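Local coordinates for tudor domain-containing protein 1 (Homo sapiens, PDB 5M9N), which binds peptides carrying symmetrically dimethylated arginine through Tudor domains and probably acts in piRNA-guided repression of transposable elements during spermatogenesis, at residues A[47-57]-A[144-155]; A[172-180]-A[191-199]. All coordinates share one frame; numbering follows the deposited sequence. Where two conformers were deposited one is given.

Interaction 1: residues A[47-57]-A[144-155]; sequences PEDFFCQQLQS and QAIKCVLAGVKP
Phe-50 and Cys-52 form hydrogen-bonded antiparallel pairs with Cys-148 and Ile-146, joining strands 49-54 and 146-150, whose axes come within 4.6 Å at 128°. Phe-51 and Lys-147 make the non-hydrogen-bonded pair between them. The bond from Ile-146 N to Cys-52 O is short and nearly straight, 2.7 Å with 169° at the hydrogen. Leu-150 N prolongs the pairing by donating to Pro-47 O (2.9 Å). These strands belong to the staphylococcal-nuclease-like, OB-type part of an extended Tudor domain, one preceding the Tudor barrel in sequence and the other following it. On the buried face, the first torsion of Phe-50 (chi1 72°) sets CG between N and the carbonyl carbon, and Cys-148 CB lies over one face, 3.6 Å from the centroid of the Phe-50 ring. Cysteine suits this place because it is slim, and Cys-148 SG packs 3.9 Å from Cys-52 SG without a disulfide. Across the sheet, Phe-51 CD2 touches Ala-145 CB at 3.6 Å; Lys-147 CD lies over one face of the Phe-51 ring, though doubtfully, as that lysine has two conformers. Gln-144, bent at chi2, turns OE1 to two waters that lead to Gln-54 N and OE1, while Pro-142 O holds its NE2.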
# COMPACT_ATOMS: atom_id res chain seq x y z
N PRO A 47 -9.86 7.09 7.36
CA PRO A 47 -10.27 5.84 7.95
C PRO A 47 -10.93 4.86 7.03
O PRO A 47 -10.90 3.69 7.35
CB PRO A 47 -11.20 6.29 9.06
CG PRO A 47 -10.64 7.58 9.49
CD PRO A 47 -10.29 8.22 8.20
N GLU A 48 -11.45 5.30 5.90
CA GLU A 48 -12.00 4.40 4.90
C GLU A 48 -11.03 4.14 3.75
O GLU A 48 -11.41 3.51 2.79
CB GLU A 48 -13.34 5.00 4.35
CG GLU A 48 -14.52 4.76 5.29
CD GLU A 48 -15.50 5.91 5.40
OE1 GLU A 48 -15.36 6.92 4.66
OE2 GLU A 48 -16.41 5.85 6.24
N ASP A 49 -9.81 4.66 3.81
CA ASP A 49 -8.85 4.49 2.74
C ASP A 49 -7.42 4.51 3.29
O ASP A 49 -6.85 5.55 3.49
CB ASP A 49 -9.09 5.58 1.66
CG ASP A 49 -8.25 5.42 0.46
OD1 ASP A 49 -7.50 4.44 0.27
OD2 ASP A 49 -8.27 6.35 -0.36
N PHE A 50 -6.89 3.33 3.62
CA PHE A 50 -5.58 3.21 4.23
C PHE A 50 -4.98 1.86 3.90
O PHE A 50 -5.67 1.03 3.33
CB PHE A 50 -5.60 3.54 5.72
CG PHE A 50 -6.28 2.50 6.59
CD1 PHE A 50 -7.64 2.55 6.83
CD2 PHE A 50 -5.53 1.51 7.21
CE1 PHE A 50 -8.29 1.61 7.63
CE2 PHE A 50 -6.16 0.57 7.99
CZ PHE A 50 -7.52 0.63 8.23
N PHE A 51 -3.70 1.67 4.26
CA PHE A 51 -2.92 0.50 3.85
C PHE A 51 -2.13 -0.04 5.00
O PHE A 51 -1.50 0.73 5.70
CB PHE A 51 -1.91 0.86 2.79
CG PHE A 51 -2.55 1.22 1.50
CD1 PHE A 51 -2.91 2.49 1.24
CD2 PHE A 51 -2.82 0.25 0.60
CE1 PHE A 51 -3.52 2.83 0.02
CE2 PHE A 51 -3.39 0.55 -0.63
CZ PHE A 51 -3.72 1.84 -0.92
N CYS A 52 -2.11 -1.35 5.12
CA CYS A 52 -1.36 -2.02 6.20
C CYS A 52 -0.37 -2.92 5.48
O CYS A 52 -0.59 -3.33 4.34
CB CYS A 52 -2.33 -2.88 7.05
SG CYS A 52 -3.44 -1.85 8.01
N GLN A 53 0.73 -3.21 6.16
CA GLN A 53 1.60 -4.28 5.79
C GLN A 53 1.73 -5.25 6.98
O GLN A 53 1.67 -4.83 8.12
CB GLN A 53 3.00 -3.76 5.47
CG GLN A 53 3.13 -2.71 4.40
CD GLN A 53 4.49 -2.04 4.41
OE1 GLN A 53 4.97 -1.62 5.46
NE2 GLN A 53 5.14 -1.98 3.25
N GLN A 54 1.97 -6.51 6.65
CA GLN A 54 2.22 -7.54 7.58
C GLN A 54 3.61 -7.33 8.10
O GLN A 54 4.56 -7.14 7.33
CB GLN A 54 2.09 -8.89 6.90
CG GLN A 54 0.70 -9.15 6.38
CD GLN A 54 0.62 -10.42 5.57
OE1 GLN A 54 1.62 -10.94 5.09
NE2 GLN A 54 -0.59 -10.94 5.41
N LEU A 55 3.77 -7.35 9.41
CA LEU A 55 5.09 -7.15 9.98
C LEU A 55 6.08 -8.18 9.42
O LEU A 55 7.22 -7.85 9.10
CB LEU A 55 5.01 -7.18 11.50
CG LEU A 55 6.32 -7.00 12.26
CD1 LEU A 55 7.19 -5.83 11.78
CD2 LEU A 55 6.00 -6.89 13.74
N GLN A 56 5.63 -9.41 9.18
CA GLN A 56 6.52 -10.47 8.69
C GLN A 56 7.08 -10.24 7.27
O GLN A 56 7.88 -11.04 6.79
CB GLN A 56 5.84 -11.87 8.80
CG GLN A 56 6.02 -12.58 10.15
CD GLN A 56 4.79 -12.53 11.04
OE1 GLN A 56 4.45 -11.47 11.54
NE2 GLN A 56 4.13 -13.69 11.26
N SER A 57 6.68 -9.12 6.63
CA SER A 57 7.13 -8.65 5.31
C SER A 57 8.47 -7.92 5.23
O SER A 57 8.94 -7.67 4.10
CB SER A 57 6.08 -7.64 4.71
OG SER A 57 6.20 -6.30 5.25
N GLN A 144 2.34 -6.08 -1.25
CA GLN A 144 2.35 -6.03 0.19
C GLN A 144 1.50 -4.95 0.88
O GLN A 144 1.39 -5.02 2.11
CB GLN A 144 3.78 -5.96 0.67
CG GLN A 144 4.58 -7.20 0.25
CD GLN A 144 4.20 -8.45 1.01
OE1 GLN A 144 4.23 -8.46 2.26
NE2 GLN A 144 3.91 -9.52 0.30
N ALA A 145 0.99 -3.95 0.17
CA ALA A 145 0.19 -2.90 0.78
C ALA A 145 -1.23 -3.40 0.77
O ALA A 145 -1.77 -3.70 -0.30
CB ALA A 145 0.27 -1.60 0.02
N ILE A 146 -1.79 -3.64 1.95
CA ILE A 146 -3.13 -4.22 2.03
C ILE A 146 -4.11 -3.07 2.18
O ILE A 146 -4.02 -2.32 3.14
CB ILE A 146 -3.24 -5.18 3.20
CG1 ILE A 146 -2.31 -6.39 3.02
CG2 ILE A 146 -4.65 -5.71 3.33
CD1 ILE A 146 -1.76 -6.85 4.33
N LYS A 147 -5.05 -2.93 1.23
CA LYS A 147 -6.02 -1.85 1.24
C LYS A 147 -7.16 -2.16 2.21
O LYS A 147 -7.78 -3.21 2.13
CB LYS A 147 -6.59 -1.62 -0.16
CG LYS A 147 -7.62 -0.51 -0.20
CD LYS A 147 -7.10 0.77 0.42
CE LYS A 147 -8.26 1.72 0.61
NZ LYS A 147 -9.52 1.24 1.26
N CYS A 148 -7.42 -1.21 3.11
CA CYS A 148 -8.28 -1.38 4.23
C CYS A 148 -9.28 -0.25 4.36
O CYS A 148 -9.02 0.90 4.00
CB CYS A 148 -7.44 -1.40 5.52
SG CYS A 148 -6.34 -2.83 5.60
N VAL A 149 -10.42 -0.61 4.96
CA VAL A 149 -11.42 0.29 5.42
C VAL A 149 -11.71 -0.07 6.90
O VAL A 149 -11.85 -1.23 7.20
CB VAL A 149 -12.72 -0.00 4.67
CG1 VAL A 149 -13.88 0.83 5.23
CG2 VAL A 149 -12.51 0.19 3.19
N LEU A 150 -11.78 0.93 7.76
CA LEU A 150 -11.93 0.73 9.17
C LEU A 150 -13.39 0.35 9.48
O LEU A 150 -14.28 1.12 9.16
CB LEU A 150 -11.50 1.99 9.93
CG LEU A 150 -11.36 1.68 11.44
CD1 LEU A 150 -10.13 0.82 11.71
CD2 LEU A 150 -11.28 2.92 12.29
N ALA A 151 -13.61 -0.85 10.03
CA ALA A 151 -14.95 -1.40 10.42
C ALA A 151 -15.69 -0.59 11.46
O ALA A 151 -15.09 -0.02 12.38
CB ALA A 151 -14.83 -2.84 10.96
N GLY A 152 -17.01 -0.54 11.28
CA GLY A 152 -17.96 -0.06 12.28
C GLY A 152 -18.12 1.44 12.40
O GLY A 152 -18.79 1.90 13.31
N VAL A 153 -17.50 2.22 11.50
CA VAL A 153 -17.47 3.67 11.64
C VAL A 153 -17.83 4.39 10.37
O VAL A 153 -17.57 3.90 9.29
CB VAL A 153 -16.12 4.25 12.14
CG1 VAL A 153 -15.89 3.84 13.57
CG2 VAL A 153 -14.94 3.89 11.20
N LYS A 154 -18.46 5.55 10.55
CA LYS A 154 -18.72 6.53 9.48
C LYS A 154 -18.30 7.88 10.02
O LYS A 154 -18.39 8.11 11.24
CB LYS A 154 -20.20 6.64 9.21
CG LYS A 154 -20.90 5.37 8.78
CD LYS A 154 -22.38 5.41 9.22
CE LYS A 154 -23.12 6.67 8.79
NZ LYS A 154 -24.58 6.45 8.82
N PRO A 155 -17.90 8.80 9.13
CA PRO A 155 -17.48 10.13 9.58
C PRO A 155 -18.66 10.91 10.14
O PRO A 155 -19.66 11.04 9.43
CB PRO A 155 -17.01 10.81 8.29
CG PRO A 155 -17.58 10.01 7.17
CD PRO A 155 -17.81 8.64 7.67
O HOH W 1 2.19 -7.09 3.81
O HOH W 2 4.68 -10.37 4.37

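Interaction 2: residues A[172-180]-A[191-199]; sequences VQNKIITVK and VELIDKSET
Thr-178 and Ile-194 exchange two backbone hydrogen bonds, both 2.9 Å, from Thr-178 N to Ile-194 O and from Ile-194 N to Thr-178 O. Lys-180 and Glu-192 repeat the arrangement, and Val-179 with Leu-193 is the non-hydrogen-bonded pair between, as in a regular beta hairpin. Beta-branched Thr-178, Val-179, Val-191 and Ile-194 suit the extended backbone, and side chains alternate between two environments. On the buried face Val-179 points one branch each way: CG1 meets Val-191 CG1 at 3.5 Å, while CG2 lies beside Leu-193 CD2. Ile-177 CG2 fills in against Leu-193 CB at 3.9 Å. On the other face Lys-180 and Glu-192 run side by side, pointing the same way, and Lys-180 NZ reaches Glu-192 OE1 at 3.3 Å from above the carboxylate plane. Where strand 191-195 ends, Asp-195 does two jobs. With CG anti to the backbone N (chi1 178°), its carboxylate swings toward the extended Lys-175, and Lys-175 NZ meets Asp-195 OD2 at 2.8 Å, nearly along the C-O axis. Asp-195 OD1 accepts from Ser-197 N at 3.0 Å, an Asx turn that, together with the lysine, steadies the carboxylate as the chain leaves the strand. Glu-198 OE2 adds a long salt bridge to Lys-175 NZ (3.9 Å), so two acids probably share the ammonium. Further out, Val-179 touches Phe-37 and Cys-52, and Val-172, ending helix 162-172, packs with Leu-193 against Val-204 of helix 204-210. The hairpin lies between strands 36-44 and 146-150, Ile-177 bonding through its backbone to Gly-39 of the former.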
# COMPACT_ATOMS: atom_id res chain seq x y z
N VAL A 172 -1.72 4.89 15.70
CA VAL A 172 -1.05 3.76 15.03
C VAL A 172 0.39 3.99 14.63
O VAL A 172 1.04 3.06 14.16
CB VAL A 172 -1.84 3.28 13.76
CG1 VAL A 172 -3.27 2.91 14.14
CG2 VAL A 172 -1.82 4.33 12.65
N GLN A 173 0.89 5.21 14.79
CA GLN A 173 2.26 5.56 14.38
C GLN A 173 3.32 4.77 15.12
O GLN A 173 3.17 4.54 16.31
CB GLN A 173 2.56 7.03 14.63
CG GLN A 173 2.54 7.82 13.34
CD GLN A 173 2.79 9.29 13.60
OE1 GLN A 173 3.55 9.64 14.50
NE2 GLN A 173 2.16 10.16 12.78
N ASN A 174 4.38 4.37 14.40
CA ASN A 174 5.49 3.54 14.91
C ASN A 174 5.06 2.44 15.84
O ASN A 174 5.74 2.16 16.83
CB ASN A 174 6.53 4.40 15.63
CG ASN A 174 6.88 5.63 14.85
OD1 ASN A 174 6.94 5.60 13.61
ND2 ASN A 174 7.09 6.74 15.56
N LYS A 175 3.93 1.81 15.52
CA LYS A 175 3.36 0.79 16.39
C LYS A 175 3.03 -0.46 15.61
O LYS A 175 2.68 -0.42 14.41
CB LYS A 175 2.09 1.29 17.06
CG LYS A 175 2.28 2.02 18.37
CD LYS A 175 0.92 2.42 18.90
CE LYS A 175 1.00 2.74 20.37
NZ LYS A 175 -0.25 3.34 20.88
N ILE A 176 3.07 -1.56 16.35
CA ILE A 176 2.67 -2.84 15.84
C ILE A 176 1.20 -2.92 16.23
O ILE A 176 0.86 -2.71 17.39
CB ILE A 176 3.45 -4.05 16.44
CG1 ILE A 176 4.95 -3.76 16.60
CG2 ILE A 176 3.30 -5.27 15.53
CD1 ILE A 176 5.61 -4.71 17.61
N ILE A 177 0.34 -3.24 15.26
CA ILE A 177 -1.09 -3.23 15.41
C ILE A 177 -1.56 -4.61 15.06
O ILE A 177 -1.01 -5.24 14.18
CB ILE A 177 -1.73 -2.17 14.43
CG1 ILE A 177 -1.25 -0.78 14.83
CG2 ILE A 177 -3.24 -2.21 14.42
CD1 ILE A 177 -1.47 -0.41 16.30
N THR A 178 -2.57 -5.09 15.76
CA THR A 178 -3.29 -6.28 15.34
C THR A 178 -4.38 -5.83 14.33
O THR A 178 -5.26 -5.05 14.67
CB THR A 178 -3.91 -7.04 16.52
OG1 THR A 178 -2.86 -7.42 17.43
CG2 THR A 178 -4.62 -8.26 16.04
N VAL A 179 -4.30 -6.34 13.12
CA VAL A 179 -5.30 -6.10 12.06
C VAL A 179 -6.17 -7.32 12.01
O VAL A 179 -5.65 -8.41 11.83
CB VAL A 179 -4.62 -5.94 10.69
CG1 VAL A 179 -5.65 -5.70 9.58
CG2 VAL A 179 -3.63 -4.81 10.75
N LYS A 180 -7.47 -7.14 12.18
CA LYS A 180 -8.41 -8.23 12.12
C LYS A 180 -9.36 -8.01 10.95
O LYS A 180 -10.02 -6.98 10.92
CB LYS A 180 -9.17 -8.27 13.45
CG LYS A 180 -10.22 -9.36 13.56
CD LYS A 180 -10.71 -9.39 14.98
CE LYS A 180 -12.06 -10.02 15.17
NZ LYS A 180 -12.79 -9.36 16.28
N VAL A 191 -11.57 -3.95 8.26
CA VAL A 191 -10.72 -4.46 9.38
C VAL A 191 -11.00 -3.73 10.67
O VAL A 191 -11.53 -2.60 10.67
CB VAL A 191 -9.20 -4.30 9.08
CG1 VAL A 191 -8.73 -5.18 7.92
CG2 VAL A 191 -8.81 -2.86 8.90
N GLU A 192 -10.67 -4.38 11.79
CA GLU A 192 -10.51 -3.68 13.06
C GLU A 192 -9.04 -3.52 13.28
O GLU A 192 -8.26 -4.39 12.89
CB GLU A 192 -11.07 -4.51 14.22
CG GLU A 192 -12.55 -4.37 14.44
CD GLU A 192 -13.08 -5.43 15.37
OE1 GLU A 192 -12.27 -6.13 16.00
OE2 GLU A 192 -14.31 -5.59 15.47
N LEU A 193 -8.65 -2.41 13.89
CA LEU A 193 -7.27 -2.14 14.25
C LEU A 193 -7.20 -2.10 15.77
O LEU A 193 -7.85 -1.26 16.38
CB LEU A 193 -6.83 -0.79 13.74
CG LEU A 193 -6.78 -0.58 12.21
CD1 LEU A 193 -6.21 0.80 11.95
CD2 LEU A 193 -5.96 -1.66 11.55
N ILE A 194 -6.37 -2.96 16.36
CA ILE A 194 -6.37 -3.15 17.82
C ILE A 194 -4.94 -3.08 18.31
O ILE A 194 -4.09 -3.85 17.88
CB ILE A 194 -6.99 -4.50 18.21
CG1 ILE A 194 -8.43 -4.61 17.67
CG2 ILE A 194 -7.03 -4.68 19.72
CD1 ILE A 194 -8.90 -6.03 17.48
N ASP A 195 -4.67 -2.12 19.18
CA ASP A 195 -3.37 -1.99 19.74
C ASP A 195 -3.41 -2.79 21.07
O ASP A 195 -4.12 -2.43 22.00
CB ASP A 195 -3.01 -0.53 19.97
CG ASP A 195 -1.62 -0.35 20.62
OD1 ASP A 195 -0.83 -1.36 20.75
OD2 ASP A 195 -1.33 0.79 21.03
N LYS A 196 -2.70 -3.90 21.07
CA LYS A 196 -2.63 -4.80 22.22
C LYS A 196 -1.47 -4.47 23.19
O LYS A 196 -1.18 -5.27 24.11
CB LYS A 196 -2.54 -6.22 21.70
CG LYS A 196 -3.83 -6.64 21.00
CD LYS A 196 -3.79 -8.11 20.63
CE LYS A 196 -5.18 -8.60 20.29
NZ LYS A 196 -5.12 -9.92 19.60
N SER A 197 -0.81 -3.34 22.97
CA SER A 197 0.32 -2.89 23.79
C SER A 197 -0.14 -2.11 25.00
O SER A 197 0.67 -1.78 25.84
CB SER A 197 1.28 -2.02 22.96
OG SER A 197 1.83 -2.75 21.86
N GLU A 198 -1.43 -1.76 25.07
CA GLU A 198 -2.05 -1.17 26.26
C GLU A 198 -2.91 -2.24 26.91
O GLU A 198 -3.68 -2.93 26.25
CB GLU A 198 -2.92 0.06 25.91
CG GLU A 198 -2.34 1.00 24.86
CD GLU A 198 -0.90 1.42 25.11
OE1 GLU A 198 -0.58 1.89 26.23
OE2 GLU A 198 -0.08 1.29 24.17
N THR A 199 -2.78 -2.39 28.22
CA THR A 199 -3.29 -3.61 28.87
C THR A 199 -4.83 -3.71 28.84
O THR A 199 -5.34 -4.84 28.75
CB THR A 199 -2.69 -3.81 30.27
OG1 THR A 199 -2.96 -2.67 31.09
CG2 THR A 199 -1.16 -4.03 30.17

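From the N terminus, the chain lays down strand 49-54, then runs through helix 58-73 and the five-stranded Tudor sheet before returning as strand 146-150; interaction 1 closes this loop of 86 residues. After helix 162-172, interaction 2 closes a short hairpin with only ten residues between its segments. The two lie in series, neither nested nor crossed. They meet because strands 146-150 and 189-195 are parallel neighbours in one sheet: Val-191 N lies 2.9 Å from Val-149 O, and Val-191 O lies 2.8 Å from Ala-151 N, both probable hydrogen bonds. Leu-150 CD1 also packs on Leu-193 CG at 3.7 Å, so segments flanking the Tudor sheet in sequence share one nuclease-like subdomain.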